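PDB 3WL4: uncharacterized protein from Pyrococcus furiosus, which is a member of the GlcNAc-PI de-N-acetylase family that probably removes an N-acetyl group from an N-acetylglucosamine-type sugar. Local coordinates for residues D140-Y145 / I187-T192. Numbering follows the deposited sequence.
Sequences DPWLPY and IALYYT. With TAM (tris(hydroxyethyl)aminomethane), chain K.
Asp-140 meets Tyr-190 and Thr-192 where strands 135-139 and 186-190, parallel neighbours in the central sheet, run out into loops. Asp-140 N donates to Tyr-190 O (2.8 Å), extending the pairing that Ala-138 makes with the same strand, and the chain then bends into a type I turn closed by the bond from Leu-143 N to Asp-140 O. The side chain of Asp-140 leaves with CG anti to its own N (chi1 180°). Asp-140 CB packs on Leu-189 CB at 3.9 Å and lies close to the carbonyl oxygens of Tyr-190 and Tyr-191; beyond it, Asp-140 CG comes within 3.7 Å of Thr-192 OG1. Asp-140 OD1 accepts from Trp-142 N (2.9 Å), which approaches 37° out of the carboxylate plane and completes an Asx turn, while Asp-140 OD2 offers its anti lone pair to Thr-192 OG1 at 2.7 Å. Thr-192 OG1 is also hydrogen-bonded to Lys-194 N, so it links the carboxylate to the next part of the loop. Replacing Asp-140 with an alanine would probably undo the Asx turn and the side-chain link to Thr-192, leaving Trp-142 N without its carboxylate acceptor. Leu-189 CD1 reaches the edge of the Trp-142 ring at CZ3, 4.2 Å away. Near Leu-143, whose CD1 lies against Tyr-191 O, a water donates to Asp-140 O and, at 2.8 Å, to Tyr-191 O.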
loop_
_atom_site.group_PDB
_atom_site.type_symbol
_atom_site.label_atom_id
_atom_site.label_comp_id
_atom_site.label_asym_id
_atom_site.label_seq_id
_atom_site.Cartn_x
_atom_site.Cartn_y
_atom_site.Cartn_z
ATOM N N ASP A 140 25.532 -2.310 4.668
ATOM C CA ASP A 140 25.349 -3.648 4.143
ATOM C C ASP A 140 23.976 -4.196 4.655
ATOM O O ASP A 140 23.784 -4.431 5.862
ATOM C CB ASP A 140 26.461 -4.501 4.727
ATOM C CG ASP A 140 26.453 -5.932 4.311
ATOM O OD1 ASP A 140 25.421 -6.431 3.769
ATOM O OD2 ASP A 140 27.494 -6.667 4.502
ATOM N N PRO A 141 23.007 -4.382 3.757
ATOM C CA PRO A 141 21.672 -4.821 4.266
ATOM C C PRO A 141 21.637 -6.250 4.715
ATOM O O PRO A 141 20.620 -6.622 5.332
ATOM C CB PRO A 141 20.781 -4.614 2.960
ATOM C CG PRO A 141 21.767 -4.939 1.787
ATOM C CD PRO A 141 23.113 -4.219 2.269
ATOM N N TRP A 142 22.673 -6.962 4.487
ATOM C CA TRP A 142 22.761 -8.361 4.965
ATOM C C TRP A 142 23.541 -8.502 6.273
ATOM O O TRP A 142 23.754 -9.658 6.731
ATOM C CB TRP A 142 23.454 -9.252 3.952
ATOM C CG TRP A 142 22.661 -9.270 2.598
ATOM C CD1 TRP A 142 21.513 -9.946 2.366
ATOM C CD2 TRP A 142 23.010 -8.526 1.430
ATOM N NE1 TRP A 142 21.093 -9.702 1.031
ATOM C CE2 TRP A 142 21.985 -8.818 0.463
ATOM C CE3 TRP A 142 24.066 -7.676 1.094
ATOM C CZ2 TRP A 142 22.012 -8.296 -0.842
ATOM C CZ3 TRP A 142 24.085 -7.111 -0.223
ATOM C CH2 TRP A 142 23.063 -7.419 -1.141
ATOM N N LEU A 143 23.722 -7.394 7.007
ATOM C CA LEU A 143 24.400 -7.535 8.363
ATOM C C LEU A 143 23.595 -8.434 9.250
ATOM O O LEU A 143 22.378 -8.209 9.436
ATOM C CB LEU A 143 24.400 -6.130 8.935
ATOM C CG LEU A 143 25.074 -6.100 10.365
ATOM C CD1 LEU A 143 26.644 -6.443 10.234
ATOM C CD2 LEU A 143 24.900 -4.678 10.940
ATOM N N PRO A 144 24.215 -9.476 9.850
ATOM C CA PRO A 144 23.379 -10.370 10.665
ATOM C C PRO A 144 22.783 -9.624 11.869
ATOM O O PRO A 144 23.473 -8.752 12.490
ATOM C CB PRO A 144 24.411 -11.450 11.160
ATOM C CG PRO A 144 25.423 -11.514 9.954
ATOM C CD PRO A 144 25.556 -10.017 9.527
ATOM N N TYR A 145 21.544 -9.976 12.174
ATOM C CA TYR A 145 20.804 -9.475 13.347
ATOM C C TYR A 145 20.478 -8.000 13.269
ATOM O O TYR A 145 19.972 -7.426 14.221
ATOM C CB TYR A 145 21.574 -9.789 14.693
ATOM C CG TYR A 145 21.712 -11.320 14.838
ATOM C CD1 TYR A 145 20.548 -12.067 15.050
ATOM C CD2 TYR A 145 22.940 -11.931 14.677
ATOM C CE1 TYR A 145 20.676 -13.502 15.162
ATOM C CE2 TYR A 145 23.050 -13.343 14.809
ATOM C CZ TYR A 145 21.895 -14.074 15.040
ATOM O OH TYR A 145 21.999 -15.454 15.069
ATOM N N ILE A 187 30.510 0.386 -5.634
ATOM C CA ILE A 187 29.695 0.485 -4.357
ATOM C C ILE A 187 30.635 -0.056 -3.237
ATOM O O ILE A 187 31.403 -1.036 -3.429
ATOM C CB ILE A 187 28.496 -0.431 -4.470
ATOM C CG1 ILE A 187 27.533 0.224 -5.417
ATOM C CG2 ILE A 187 27.859 -0.584 -3.052
ATOM C CD1 ILE A 187 26.449 -0.946 -5.764
ATOM N N ALA A 188 30.529 0.587 -2.072
ATOM C CA ALA A 188 31.190 -0.043 -0.921
ATOM C C ALA A 188 30.185 -0.042 0.248
ATOM O O ALA A 188 29.612 1.024 0.568
ATOM C CB ALA A 188 32.429 0.882 -0.511
ATOM N N LEU A 189 30.073 -1.215 0.881
ATOM C CA LEU A 189 29.030 -1.361 1.984
ATOM C C LEU A 189 29.767 -1.224 3.284
ATOM O O LEU A 189 30.741 -1.995 3.558
ATOM C CB LEU A 189 28.385 -2.732 1.896
ATOM C CG LEU A 189 27.713 -2.915 0.480
ATOM C CD1 LEU A 189 27.098 -4.340 0.519
ATOM C CD2 LEU A 189 26.612 -1.873 0.286
ATOM N N TYR A 190 29.277 -0.316 4.120
ATOM C CA TYR A 190 29.826 -0.205 5.525
ATOM C C TYR A 190 28.880 -0.868 6.482
ATOM O O TYR A 190 27.869 -1.469 6.061
ATOM C CB TYR A 190 30.137 1.256 5.882
ATOM C CG TYR A 190 29.002 2.229 5.898
ATOM C CD1 TYR A 190 28.558 2.896 4.700
ATOM C CD2 TYR A 190 28.304 2.425 7.094
ATOM C CE1 TYR A 190 27.550 3.818 4.809
ATOM C CE2 TYR A 190 27.258 3.333 7.179
ATOM C CZ TYR A 190 26.862 4.038 6.028
ATOM O OH TYR A 190 25.848 4.978 6.118
ATOM N N TYR A 191 29.150 -0.836 7.803
ATOM C CA TYR A 191 28.353 -1.614 8.728
ATOM C C TYR A 191 28.265 -3.061 8.336
ATOM O O TYR A 191 27.136 -3.636 8.241
ATOM C CB TYR A 191 26.950 -1.008 9.024
ATOM C CG TYR A 191 26.793 0.325 9.730
ATOM C CD1 TYR A 191 27.616 0.676 10.816
ATOM C CD2 TYR A 191 25.721 1.166 9.403
ATOM C CE1 TYR A 191 27.386 1.795 11.529
ATOM C CE2 TYR A 191 25.499 2.383 10.132
ATOM C CZ TYR A 191 26.365 2.638 11.208
ATOM O OH TYR A 191 26.052 3.711 11.950
ATOM N N THR A 192 29.442 -3.661 8.073
ATOM C CA THR A 192 29.467 -5.018 7.493
ATOM C C THR A 192 30.161 -6.019 8.355
ATOM O O THR A 192 31.214 -5.708 8.996
ATOM C CB THR A 192 30.067 -4.950 6.057
ATOM O OG1 THR A 192 29.972 -6.284 5.501
ATOM C CG2 THR A 192 31.572 -4.558 6.076
HETATM C C TAM K . 22.219 5.264 15.263
HETATM C C1 TAM K . 20.915 4.890 15.882
HETATM C C2 TAM K . 23.182 4.255 14.785
HETATM C C3 TAM K . 22.980 6.141 16.174
HETATM C C4 TAM K . 20.730 3.481 15.541
HETATM C C5 TAM K . 22.277 3.397 13.855
HETATM C C6 TAM K . 22.261 7.318 16.588
HETATM N N TAM K . 21.755 6.041 13.937
HETATM O O4 TAM K . 19.955 3.839 14.250
HETATM O O5 TAM K . 23.288 2.906 13.267
HETATM O O6 TAM K . 20.919 7.320 17.234
HETATM O O HOH W 1 24.558 -2.685 7.750
#